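Local coordinates for protein peptidase, M20/M25/M40 family (Staphylococcus aureus, PDB 4EWT) that probably hydrolyses the amide bond of N-acylated amino acids, as a manganese-binding amidohydrolase of the M20 peptidase family, at residues 131-136 with 152-157; 172-177 with 347-352; 178-183 with 262-267; 183-188 with 295-300. All coordinates share one frame; numbering follows the deposited sequence.

Contact 1: 131-136 with 152-157; sequences VVIHQP and GVLDGV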
loop_
_atom_site.group_PDB
_atom_site.type_symbol
_atom_site.label_atom_id
_atom_site.label_comp_id
_atom_site.label_asym_id
_atom_site.label_seq_id
_atom_site.Cartn_x
_atom_site.Cartn_y
_atom_site.Cartn_z
ATOM N N VAL A 131 25.156 41.609 -24.514
ATOM C CA VAL A 131 24.204 41.978 -23.485
ATOM C C VAL A 131 24.560 41.177 -22.234
ATOM O O VAL A 131 24.340 39.975 -22.175
ATOM C CB VAL A 131 22.731 41.701 -23.923
ATOM C CG1 VAL A 131 21.764 41.946 -22.777
ATOM C CG2 VAL A 131 22.359 42.579 -25.113
ATOM N N VAL A 132 25.120 41.849 -21.243
ATOM C CA VAL A 132 25.396 41.216 -19.974
ATOM C C VAL A 132 24.145 41.317 -19.114
ATOM O O VAL A 132 23.605 42.411 -18.927
ATOM C CB VAL A 132 26.589 41.873 -19.270
ATOM C CG1 VAL A 132 26.863 41.186 -17.948
ATOM C CG2 VAL A 132 27.809 41.821 -20.173
ATOM N N ILE A 133 23.683 40.169 -18.620
ATOM C CA ILE A 133 22.499 40.089 -17.782
ATOM C C ILE A 133 22.910 39.775 -16.346
ATOM O O ILE A 133 23.386 38.677 -16.056
ATOM C CB ILE A 133 21.512 38.998 -18.303
ATOM C CG1 ILE A 133 21.017 39.340 -19.712
ATOM C CG2 ILE A 133 20.322 38.819 -17.351
ATOM C CD1 ILE A 133 20.266 38.199 -20.401
ATOM N N HIS A 134 22.736 40.746 -15.454
ATOM C CA HIS A 134 22.916 40.518 -14.028
ATOM C C HIS A 134 21.536 40.293 -13.411
ATOM O O HIS A 134 20.738 41.228 -13.296
ATOM C CB HIS A 134 23.644 41.701 -13.368
ATOM C CG HIS A 134 25.106 41.767 -13.686
ATOM N ND1 HIS A 134 25.640 42.704 -14.546
ATOM C CD2 HIS A 134 26.148 41.018 -13.253
ATOM C CE1 HIS A 134 26.949 42.534 -14.622
ATOM N NE2 HIS A 134 27.282 41.512 -13.853
ATOM N N GLN A 135 21.260 39.043 -13.038
ATOM C CA GLN A 135 19.913 38.609 -12.663
ATOM C C GLN A 135 19.736 38.392 -11.161
ATOM O O GLN A 135 20.522 37.678 -10.542
ATOM C CB GLN A 135 19.550 37.321 -13.417
ATOM C CG GLN A 135 18.087 36.899 -13.305
ATOM C CD GLN A 135 17.895 35.417 -13.530
ATOM O OE1 GLN A 135 18.132 34.900 -14.626
ATOM N NE2 GLN A 135 17.470 34.715 -12.488
ATOM N N PRO A 136 18.700 39.012 -10.572
ATOM C CA PRO A 136 18.315 38.720 -9.198
ATOM C C PRO A 136 17.353 37.532 -9.140
ATOM O O PRO A 136 16.954 37.002 -10.184
ATOM C CB PRO A 136 17.566 39.986 -8.785
ATOM C CG PRO A 136 16.905 40.433 -10.026
ATOM C CD PRO A 136 17.894 40.114 -11.130
ATOM N N GLY A 152 11.834 42.961 -21.285
ATOM C CA GLY A 152 12.551 43.072 -22.552
ATOM C C GLY A 152 14.045 42.835 -22.518
ATOM O O GLY A 152 14.744 43.275 -23.424
ATOM N N VAL A 153 14.541 42.130 -21.500
ATOM C CA VAL A 153 15.981 41.821 -21.405
ATOM C C VAL A 153 16.528 41.113 -22.659
ATOM O O VAL A 153 17.723 41.217 -22.963
ATOM C CB VAL A 153 16.353 41.052 -20.104
ATOM C CG1 VAL A 153 16.086 39.558 -20.237
ATOM C CG2 VAL A 153 17.811 41.303 -19.722
ATOM N N LEU A 154 15.645 40.446 -23.400
ATOM C CA LEU A 154 16.044 39.691 -24.581
ATOM C C LEU A 154 15.694 40.374 -25.909
ATOM O O LEU A 154 15.826 39.759 -26.969
ATOM C CB LEU A 154 15.452 38.273 -24.553
ATOM C CG LEU A 154 15.884 37.269 -23.477
ATOM C CD1 LEU A 154 15.187 35.940 -23.735
ATOM C CD2 LEU A 154 17.401 37.074 -23.386
ATOM N N ASP A 155 15.253 41.631 -25.856
ATOM C CA ASP A 155 15.050 42.422 -27.077
ATOM C C ASP A 155 16.360 42.530 -27.863
ATOM O O ASP A 155 17.354 43.054 -27.358
ATOM C CB ASP A 155 14.500 43.821 -26.745
ATOM N N GLY A 156 16.365 41.996 -29.082
ATOM C CA GLY A 156 17.548 42.052 -29.943
ATOM C C GLY A 156 18.460 40.838 -29.857
ATOM O O GLY A 156 19.266 40.597 -30.766
ATOM N N VAL A 157 18.312 40.068 -28.778
ATOM C CA VAL A 157 19.223 38.971 -28.441
ATOM C C VAL A 157 19.020 37.732 -29.309
ATOM O O VAL A 157 17.913 37.203 -29.395
ATOM C CB VAL A 157 19.095 38.557 -26.946
ATOM C CG1 VAL A 157 19.956 37.340 -26.656
ATOM C CG2 VAL A 157 19.483 39.712 -26.023
#
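Val-131 and Ile-133, on strand 129-135 of the mixed sheet in the metal-binding domain, pack against Val-153, Leu-154 and Val-157 of the loop that closes a beta-alpha-beta crossover. The side-chain packing is apolar, and no hydrogen bond crosses it. Ile-133 has CG1 anti to its carbonyl carbon (chi1 -62°), and CG1 comes within 3.8 Å of Val-153 CG2, the two side chains crossing at about a right angle. Its terminal CD1 reaches Leu-154 CD2 at 4.3 Å, although the CB of that leucine points away from the strand. Two residues earlier, Val-131 CG2 meets Val-157 CG2 at 4.2 Å, methyl against methyl. The loop is shaped by a type I turn from Gly-152 to Asp-155 and an overlapping type II turn from Leu-154 to Val-157. Their closing bonds run from Asp-155 N to Gly-152 O (3.0 Å) and from Val-157 N to Leu-154 O (3.1 Å). Gly-152 also ends the preceding helix as the C-prime residue of a Schellman motif, and Arg-342 takes up the carbonyls of Leu-154 and Val-157. Strand 129-135 thus leads through helix 144-150, whose Met-148 touches Ile-133, and through this loop to the parallel strand 159-166; strand 72-78 runs between the two strands and adds Ala-74 beside Ile-133 and Val-157.

Contact 2: 172-177 with 347-352; sequences GKVYYR and IYTGAA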
loop_
_atom_site.group_PDB
_atom_site.type_symbol
_atom_site.label_atom_id
_atom_site.label_comp_id
_atom_site.label_asym_id
_atom_site.label_seq_id
_atom_site.Cartn_x
_atom_site.Cartn_y
_atom_site.Cartn_z
ATOM N N GLY A 172 39.647 22.760 -13.140
ATOM C CA GLY A 172 40.604 22.578 -14.218
ATOM C C GLY A 172 39.952 22.341 -15.566
ATOM O O GLY A 172 40.646 22.176 -16.572
ATOM N N LYS A 173 38.619 22.313 -15.588
ATOM C CA LYS A 173 37.872 22.183 -16.847
ATOM C C LYS A 173 36.427 22.685 -16.814
ATOM O O LYS A 173 35.867 22.939 -15.752
ATOM C CB LYS A 173 37.935 20.753 -17.407
ATOM C CG LYS A 173 37.811 19.638 -16.405
ATOM C CD LYS A 173 38.309 18.347 -17.031
ATOM C CE LYS A 173 38.484 17.255 -15.990
ATOM N NZ LYS A 173 39.419 16.212 -16.490
ATOM N N VAL A 174 35.859 22.843 -18.007
ATOM C CA VAL A 174 34.473 23.262 -18.197
ATOM C C VAL A 174 33.660 22.124 -18.799
ATOM O O VAL A 174 34.192 21.309 -19.561
ATOM C CB VAL A 174 34.344 24.530 -19.093
ATOM C CG1 VAL A 174 34.835 25.765 -18.356
ATOM C CG2 VAL A 174 35.081 24.357 -20.414
ATOM N N TYR A 175 32.372 22.090 -18.465
ATOM C CA TYR A 175 31.497 20.973 -18.814
ATOM C C TYR A 175 30.242 21.418 -19.563
ATOM O O TYR A 175 29.702 22.505 -19.314
ATOM C CB TYR A 175 31.118 20.191 -17.554
ATOM C CG TYR A 175 32.307 19.769 -16.710
ATOM C CD1 TYR A 175 32.970 18.561 -16.947
ATOM C CD2 TYR A 175 32.766 20.578 -15.672
ATOM C CE1 TYR A 175 34.062 18.173 -16.163
ATOM C CE2 TYR A 175 33.856 20.205 -14.891
ATOM C CZ TYR A 175 34.499 19.004 -15.139
ATOM O OH TYR A 175 35.579 18.644 -14.355
ATOM N N TYR A 176 29.789 20.563 -20.480
ATOM C CA TYR A 176 28.665 20.866 -21.365
ATOM C C TYR A 176 27.820 19.632 -21.719
ATOM O O TYR A 176 28.292 18.495 -21.616
ATOM C CB TYR A 176 29.169 21.523 -22.654
ATOM C CG TYR A 176 29.741 20.558 -23.682
ATOM C CD1 TYR A 176 28.980 20.142 -24.779
ATOM C CD2 TYR A 176 31.046 20.071 -23.563
ATOM C CE1 TYR A 176 29.507 19.260 -25.734
ATOM C CE2 TYR A 176 31.581 19.189 -24.512
ATOM C CZ TYR A 176 30.810 18.789 -25.594
ATOM O OH TYR A 176 31.342 17.920 -26.533
ATOM N N ARG A 177 26.621 19.878 -22.219
ATOM C CA ARG A 177 25.697 18.868 -22.682
ATOM C C ARG A 177 24.544 19.473 -23.469
ATOM O O ARG A 177 23.845 20.290 -22.974
ATOM C CB ARG A 177 25.159 18.071 -21.504
ATOM C CG ARG A 177 24.138 17.084 -21.902
ATOM C CD ARG A 177 23.640 16.330 -20.765
ATOM N NE ARG A 177 23.456 14.965 -21.146
ATOM C CZ ARG A 177 22.362 14.526 -21.714
ATOM N NH1 ARG A 177 21.350 15.335 -21.943
ATOM N NH2 ARG A 177 22.288 13.268 -22.037
ATOM N N ILE A 347 26.451 26.241 -19.307
ATOM C CA ILE A 347 27.609 25.362 -19.132
ATOM C C ILE A 347 28.182 25.466 -17.719
ATOM O O ILE A 347 27.833 26.371 -16.964
ATOM C CB ILE A 347 28.711 25.608 -20.210
ATOM C CG1 ILE A 347 29.310 27.006 -20.078
ATOM C CG2 ILE A 347 28.154 25.357 -21.619
ATOM C CD1 ILE A 347 30.513 27.268 -20.966
ATOM N N TYR A 348 29.055 24.532 -17.364
ATOM C CA TYR A 348 29.551 24.447 -16.007
ATOM C C TYR A 348 31.058 24.632 -15.913
ATOM O O TYR A 348 31.804 24.164 -16.777
ATOM C CB TYR A 348 29.187 23.096 -15.396
ATOM C CG TYR A 348 27.732 22.704 -15.500
ATOM C CD1 TYR A 348 26.739 23.437 -14.848
ATOM C CD2 TYR A 348 27.352 21.581 -16.228
ATOM C CE1 TYR A 348 25.401 23.062 -14.921
ATOM C CE2 TYR A 348 26.015 21.192 -16.305
ATOM C CZ TYR A 348 25.048 21.943 -15.654
ATOM O OH TYR A 348 23.727 21.572 -15.732
ATOM N N THR A 349 31.492 25.317 -14.856
ATOM C CA THR A 349 32.907 25.427 -14.524
ATOM C C THR A 349 33.217 24.608 -13.263
ATOM O O THR A 349 32.667 24.872 -12.187
ATOM C CB THR A 349 33.344 26.896 -14.271
ATOM O OG1 THR A 349 33.027 27.715 -15.404
ATOM C CG2 THR A 349 34.856 26.961 -14.005
ATOM N N GLY A 350 34.110 23.631 -13.394
ATOM C CA GLY A 350 34.533 22.841 -12.243
ATOM C C GLY A 350 35.021 23.756 -11.133
ATOM O O GLY A 350 35.838 24.655 -11.369
ATOM N N ALA A 351 34.514 23.536 -9.926
ATOM C CA ALA A 351 34.828 24.406 -8.796
ATOM C C ALA A 351 35.078 23.650 -7.484
ATOM O O ALA A 351 35.063 24.255 -6.411
ATOM C CB ALA A 351 33.720 25.433 -8.617
ATOM N N ALA A 352 35.307 22.341 -7.571
ATOM C CA ALA A 352 35.595 21.522 -6.385
ATOM C C ALA A 352 36.913 21.938 -5.723
ATOM O O ALA A 352 37.939 22.056 -6.391
ATOM C CB ALA A 352 35.617 20.038 -6.738
HETATM O O HOH W 1 37.095 24.156 -14.052
#
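Tyr-175 and Tyr-348 form an antiparallel hydrogen-bonded pair, each giving its N-H to the other's carbonyl. Tyr-175 N reaches Tyr-348 O at 2.7 Å and Tyr-348 N reaches Tyr-175 O at 2.9 Å, the second bond being the straighter, with 171° at the hydrogen. A third bond joins Gly-350 N to Lys-173 O (3.0 Å), the donor lying almost along the C=O axis. Between these pairs sit Val-174 and Thr-349, a non-hydrogen-bonded pair whose side chains share the other face of the sheet from the two tyrosines. Val-174 CA comes to 3.2 Å from Tyr-348 O as a CA-H...O contact, while the N-H and C=O of Val-174 are bonded to strand 322-325 on its far edge. A water donates to Gly-350 O at 3.0 Å and takes a weak bond from Gly-172 N. Because Gly-350 has no side chain, the Tyr-175 ring can turn its edge to that backbone, with CE2 3.7 Å from Gly-350 N near the ring plane. The polar tips find partners outside the strand pair: Tyr-175 OH at Lys-170 O, Tyr-348 OH at Gln-182 OE1, and Thr-349 OG1 at Ser-376 OG of helix 372-386. Strand 173-176 is thereby built in antiparallel to 344-350 and parallel to the outermost strand 322-325, at one end of the mixed sheet of the alpha/beta metal-binding domain of the M20 fold.

Contact 3: 178-183 with 262-267; sequences PGYVQT and LTDATK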
loop_
_atom_site.group_PDB
_atom_site.type_symbol
_atom_site.label_atom_id
_atom_site.label_comp_id
_atom_site.label_asym_id
_atom_site.label_seq_id
_atom_site.Cartn_x
_atom_site.Cartn_y
_atom_site.Cartn_z
ATOM N N PRO A 178 24.355 19.068 -24.706
ATOM C CA PRO A 178 23.230 19.596 -25.488
ATOM C C PRO A 178 21.924 18.967 -25.021
ATOM O O PRO A 178 21.941 17.939 -24.340
ATOM C CB PRO A 178 23.547 19.150 -26.923
ATOM C CG PRO A 178 24.375 17.915 -26.762
ATOM C CD PRO A 178 25.178 18.119 -25.490
ATOM N N GLY A 179 20.803 19.585 -25.379
ATOM C CA GLY A 179 19.499 19.073 -24.993
ATOM C C GLY A 179 19.209 19.369 -23.531
ATOM O O GLY A 179 19.820 20.266 -22.936
ATOM N N TYR A 180 18.290 18.592 -22.955
ATOM C CA TYR A 180 17.858 18.782 -21.569
ATOM C C TYR A 180 18.962 18.483 -20.559
ATOM O O TYR A 180 19.505 17.381 -20.523
ATOM C CB TYR A 180 16.649 17.906 -21.272
ATOM C CG TYR A 180 15.368 18.348 -21.935
ATOM C CD1 TYR A 180 14.640 19.431 -21.442
ATOM C CD2 TYR A 180 14.871 17.673 -23.045
ATOM C CE1 TYR A 180 13.441 19.830 -22.044
ATOM C CE2 TYR A 180 13.678 18.056 -23.645
ATOM C CZ TYR A 180 12.970 19.127 -23.133
ATOM O OH TYR A 180 11.791 19.503 -23.727
ATOM N N VAL A 181 19.273 19.465 -19.722
ATOM C CA VAL A 181 20.463 19.370 -18.875
ATOM C C VAL A 181 20.159 19.554 -17.377
ATOM O O VAL A 181 20.931 19.106 -16.529
ATOM C CB VAL A 181 21.586 20.328 -19.376
ATOM C CG1 VAL A 181 21.129 21.795 -19.328
ATOM C CG2 VAL A 181 22.880 20.123 -18.590
ATOM N N GLN A 182 19.046 20.221 -17.067
ATOM C CA GLN A 182 18.566 20.375 -15.684
ATOM C C GLN A 182 17.052 20.245 -15.634
ATOM O O GLN A 182 16.367 20.615 -16.576
ATOM C CB GLN A 182 19.060 21.687 -15.054
ATOM C CG GLN A 182 20.551 21.598 -14.757
ATOM C CD GLN A 182 21.143 22.733 -13.954
ATOM O OE1 GLN A 182 22.228 23.199 -14.274
ATOM N NE2 GLN A 182 20.474 23.148 -12.889
ATOM N N THR A 183 16.549 19.696 -14.534
ATOM C CA THR A 183 15.156 19.291 -14.420
ATOM C C THR A 183 14.259 20.501 -14.263
ATOM O O THR A 183 14.674 21.520 -13.732
ATOM C CB THR A 183 14.916 18.367 -13.187
ATOM O OG1 THR A 183 15.256 19.068 -11.986
ATOM C CG2 THR A 183 15.747 17.117 -13.273
ATOM N N LEU A 262 13.042 15.863 -16.035
ATOM C CA LEU A 262 14.156 16.368 -16.828
ATOM C C LEU A 262 13.702 16.904 -18.204
ATOM O O LEU A 262 14.368 17.760 -18.794
ATOM C CB LEU A 262 15.257 15.294 -16.969
ATOM C CG LEU A 262 16.490 15.623 -17.827
ATOM C CD1 LEU A 262 17.266 16.813 -17.246
ATOM C CD2 LEU A 262 17.385 14.384 -17.986
ATOM N N THR A 263 12.573 16.421 -18.711
ATOM C CA THR A 263 12.010 17.003 -19.933
ATOM C C THR A 263 10.611 17.553 -19.635
ATOM O O THR A 263 10.018 17.201 -18.613
ATOM C CB THR A 263 11.940 15.984 -21.086
ATOM O OG1 THR A 263 10.876 15.062 -20.844
ATOM C CG2 THR A 263 13.261 15.207 -21.245
ATOM N N ASP A 264 10.096 18.406 -20.515
ATOM C CA ASP A 264 8.713 18.866 -20.443
ATOM C C ASP A 264 7.699 17.729 -20.565
ATOM O O ASP A 264 6.675 17.748 -19.892
ATOM C CB ASP A 264 8.422 19.872 -21.558
ATOM C CG ASP A 264 9.285 21.108 -21.472
ATOM O OD1 ASP A 264 9.826 21.412 -20.370
ATOM O OD2 ASP A 264 9.410 21.777 -22.518
ATOM N N ALA A 265 7.966 16.760 -21.444
ATOM C CA ALA A 265 7.068 15.607 -21.593
ATOM C C ALA A 265 6.969 14.815 -20.271
ATOM O O ALA A 265 5.882 14.402 -19.870
ATOM C CB ALA A 265 7.505 14.718 -22.727
ATOM N N THR A 266 8.102 14.630 -19.602
ATOM C CA THR A 266 8.141 13.954 -18.297
ATOM C C THR A 266 7.333 14.731 -17.244
ATOM O O THR A 266 6.563 14.136 -16.491
ATOM C CB THR A 266 9.589 13.732 -17.818
ATOM O OG1 THR A 266 10.256 12.890 -18.764
ATOM C CG2 THR A 266 9.633 13.017 -16.412
ATOM N N LYS A 267 7.484 16.054 -17.209
ATOM C CA LYS A 267 6.670 16.866 -16.301
ATOM C C LYS A 267 5.177 16.714 -16.585
ATOM O O LYS A 267 4.385 16.639 -15.651
ATOM C CB LYS A 267 7.071 18.335 -16.344
ATOM C CG LYS A 267 8.313 18.655 -15.490
ATOM C CD LYS A 267 8.760 20.111 -15.654
ATOM C CE LYS A 267 7.803 21.033 -14.908
ATOM N NZ LYS A 267 8.007 22.457 -15.269
HETATM O O HOH W 2 10.048 16.884 -23.864
#
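Tyr-180 has CG beside its backbone N (chi1 -71°), and chi2 (-77°) turns the ring so that a face meets Thr-263; Leu-262 has CG anti to its backbone N, beside Tyr-180 CB, and its CD1 goes on to the Gln-182 backbone. The Thr-263 CA stands over the middle of the Tyr-180 ring, 3.8 Å from the centroid and 11° off the normal, a CH-pi contact. On the same residue, the methyl CG2 settles over the ring face at 3.5 Å from Tyr-180 CD2. Leu-262 O lies obliquely by the ring, only 3.1 Å from Tyr-180 CD1, a tight approach. Leu-262 packs against the strand backbone: its CD1 touches Gln-182 C at 3.8 Å, and its CG meets Tyr-180 CB at 4.1 Å. The chains come close again where Thr-183 CG2 lies 4.0 Å from Leu-262 CA. At the partly exposed end, a water accepts from Ala-265 N (3.2 Å) in the first turn of the helix and is also hydrogen-bonded to Tyr-180 OH (3.1 Å); Asp-264 comes beside the same hydroxyl with its carboxylate steeply turned to the ring. Tyr-301 packs edge-to-face with Tyr-180, and Thr-183 touches Phe-230 of the second subunit. Thr-263 is the N-cap residue of helix 264-285, and its backbone rests on an aromatic ring from the beginning of strand 179-193, where the chain leaves the metal-binding domain for the second, antiparallel-sheet domain of the M20 fold.

Contact 4: 183-188 with 295-300; sequences TGRAFF and DDYPAL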
loop_
_atom_site.group_PDB
_atom_site.type_symbol
_atom_site.label_atom_id
_atom_site.label_comp_id
_atom_site.label_asym_id
_atom_site.label_seq_id
_atom_site.Cartn_x
_atom_site.Cartn_y
_atom_site.Cartn_z
ATOM N N THR A 183 16.549 19.696 -14.534
ATOM C CA THR A 183 15.156 19.291 -14.420
ATOM C C THR A 183 14.259 20.501 -14.263
ATOM O O THR A 183 14.674 21.520 -13.732
ATOM C CB THR A 183 14.916 18.367 -13.187
ATOM O OG1 THR A 183 15.256 19.068 -11.986
ATOM C CG2 THR A 183 15.747 17.117 -13.273
ATOM N N GLY A 184 13.030 20.381 -14.746
ATOM C CA GLY A 184 11.995 21.346 -14.430
ATOM C C GLY A 184 11.286 20.930 -13.161
ATOM O O GLY A 184 11.476 19.821 -12.664
ATOM N N ARG A 185 10.438 21.810 -12.658
ATOM C CA ARG A 185 9.901 21.649 -11.327
ATOM C C ARG A 185 8.430 22.029 -11.296
ATOM O O ARG A 185 8.010 22.991 -11.972
ATOM C CB ARG A 185 10.700 22.511 -10.354
ATOM C CG ARG A 185 10.289 22.391 -8.897
ATOM C CD ARG A 185 11.357 23.015 -8.009
ATOM N NE ARG A 185 11.453 24.443 -8.258
ATOM C CZ ARG A 185 12.464 25.217 -7.867
ATOM N NH1 ARG A 185 13.490 24.707 -7.188
ATOM N NH2 ARG A 185 12.450 26.508 -8.163
ATOM N N ALA A 186 7.649 21.262 -10.533
ATOM C CA ALA A 186 6.275 21.661 -10.212
ATOM C C ALA A 186 6.018 21.440 -8.727
ATOM O O ALA A 186 6.743 20.690 -8.086
ATOM C CB ALA A 186 5.274 20.901 -11.076
ATOM N N PHE A 187 4.995 22.111 -8.199
ATOM C CA PHE A 187 4.579 21.987 -6.811
ATOM C C PHE A 187 3.087 21.706 -6.733
ATOM O O PHE A 187 2.308 22.242 -7.518
ATOM C CB PHE A 187 4.853 23.291 -6.054
ATOM C CG PHE A 187 6.298 23.661 -6.009
ATOM C CD1 PHE A 187 7.209 22.875 -5.294
ATOM C CD2 PHE A 187 6.761 24.783 -6.687
ATOM C CE1 PHE A 187 8.559 23.215 -5.250
ATOM C CE2 PHE A 187 8.113 25.137 -6.651
ATOM C CZ PHE A 187 9.010 24.360 -5.931
ATOM N N PHE A 188 2.685 20.909 -5.756
ATOM C CA PHE A 188 1.268 20.672 -5.533
ATOM C C PHE A 188 0.887 20.626 -4.060
ATOM O O PHE A 188 1.689 20.245 -3.197
ATOM C CB PHE A 188 0.788 19.403 -6.270
ATOM C CG PHE A 188 1.447 18.125 -5.801
ATOM C CD1 PHE A 188 0.805 17.297 -4.896
ATOM C CD2 PHE A 188 2.687 17.740 -6.311
ATOM C CE1 PHE A 188 1.404 16.088 -4.468
ATOM C CE2 PHE A 188 3.310 16.530 -5.904
ATOM C CZ PHE A 188 2.675 15.712 -4.986
ATOM N N ASP A 295 2.747 24.594 -11.876
ATOM C CA ASP A 295 3.980 24.483 -12.639
ATOM C C ASP A 295 4.979 25.538 -12.180
ATOM O O ASP A 295 4.613 26.639 -11.747
ATOM C CB ASP A 295 3.726 24.632 -14.145
ATOM C CG ASP A 295 4.750 23.882 -14.977
ATOM O OD1 ASP A 295 5.332 22.906 -14.454
ATOM O OD2 ASP A 295 4.977 24.244 -16.154
ATOM N N ASP A 296 6.248 25.197 -12.288
ATOM C CA ASP A 296 7.289 26.083 -11.844
ATOM C C ASP A 296 8.373 25.917 -12.906
ATOM O O ASP A 296 8.056 25.478 -14.002
ATOM C CB ASP A 296 7.796 25.597 -10.488
ATOM C CG ASP A 296 8.722 26.556 -9.860
ATOM O OD1 ASP A 296 8.299 27.709 -9.612
ATOM O OD2 ASP A 296 9.877 26.155 -9.633
ATOM N N TYR A 297 9.633 26.236 -12.607
ATOM C CA TYR A 297 10.675 26.356 -13.627
ATOM C C TYR A 297 10.567 25.231 -14.661
ATOM O O TYR A 297 10.323 24.080 -14.302
ATOM C CB TYR A 297 12.093 26.401 -13.020
ATOM C CG TYR A 297 12.378 27.524 -12.023
ATOM C CD1 TYR A 297 11.488 28.588 -11.841
ATOM C CD2 TYR A 297 13.558 27.529 -11.276
ATOM C CE1 TYR A 297 11.759 29.613 -10.930
ATOM C CE2 TYR A 297 13.839 28.545 -10.357
ATOM C CZ TYR A 297 12.940 29.584 -10.189
ATOM O OH TYR A 297 13.210 30.595 -9.282
ATOM N N PRO A 298 10.708 25.563 -15.957
ATOM C CA PRO A 298 10.779 24.485 -16.950
ATOM C C PRO A 298 12.140 23.782 -16.889
ATOM O O PRO A 298 13.087 24.317 -16.297
ATOM C CB PRO A 298 10.609 25.224 -18.292
ATOM C CG PRO A 298 11.022 26.641 -18.016
ATOM C CD PRO A 298 10.649 26.901 -16.576
ATOM N N ALA A 299 12.232 22.589 -17.469
ATOM C CA ALA A 299 13.522 21.931 -17.673
ATOM C C ALA A 299 14.447 22.796 -18.532
ATOM O O ALA A 299 13.998 23.488 -19.449
ATOM C CB ALA A 299 13.325 20.573 -18.317
ATOM N N LEU A 300 15.741 22.755 -18.234
ATOM C CA LEU A 300 16.693 23.585 -18.957
ATOM C C LEU A 300 17.143 22.843 -20.205
ATOM O O LEU A 300 17.768 21.777 -20.123
ATOM C CB LEU A 300 17.886 23.922 -18.077
ATOM C CG LEU A 300 18.654 25.202 -18.382
ATOM C CD1 LEU A 300 19.642 25.413 -17.248
ATOM C CD2 LEU A 300 19.362 25.148 -19.720
HETATM O O HOH W 3 15.641 24.097 -14.829
#
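Arg-185 and Asp-296 join strand 179-193 to the segment that follows strand 288-295, in the antiparallel sheet of the second domain of the M20 fold. The tight part starts at Gly-184, whose CA lies 3.2 Å from Tyr-297 O; the bare CA lets the two backbones come this close. Next along, Arg-185 N gives a fairly straight bond to Tyr-297 O (2.8 Å, 159° at the hydrogen), in the carbonyl plane, and Asp-296 N returns a weak one to Arg-185 O. The arginine chain, anti at chi1 (-177°) and bent at chi3, runs beside Asp-296. Two partner residues share the Arg-185 guanidinium: Asp-296 in its plane and the Tyr-297 ring, with which it makes an off-centre cation-pi contact. Phe-187 CE2 also touches Asp-296 CG, at 3.6 Å, and its ring packs edge-to-face on Phe-246 of the third subunit. The looser, solvent side is that of Asp-295, paired with Ala-186 as a non-hydrogen-bonded bridge. There Ala-186 CB is 3.9 Å from Asp-295 OD1, and this carboxylate turns to Lys-267 in a salt bridge. Lys-267 also bonds Tyr-297 O. In the buried pair one oxygen takes both arginine donors: Arg-185 NE lies 2.7 Å from Asp-296 OD2 on the anti side, 29° out of the carboxylate plane, and Arg-185 NH2 lies 3.0 Å from Asp-296 OD2 on the syn lone pair.

Contact 1 stands apart, about 23 Å between centres from contacts 2 and 3, and its Ile-133 side chain is about 13 Å from a bound manganese. Contacts 1 and 2 use the same mixed sheet. Contacts 2, 3 and 4 are joined in succession: Tyr-348 OH of contact 2 meets Gln-182 OE1 of contact 3 at 2.6 Å, and Gln-182 O of contact 3 meets Leu-300 N of contact 4 at 2.8 Å. Contacts 3 and 4 share Thr-183. The side chains of Tyr-348, Gln-182 and Arg-185 come to about 9, 7 and 8 Å from a manganese, so this junction lies near the two-manganese site, in which Cys-103 is shared, with His-105 and His-164 on one ion and Glu-139 and His-362 on the other.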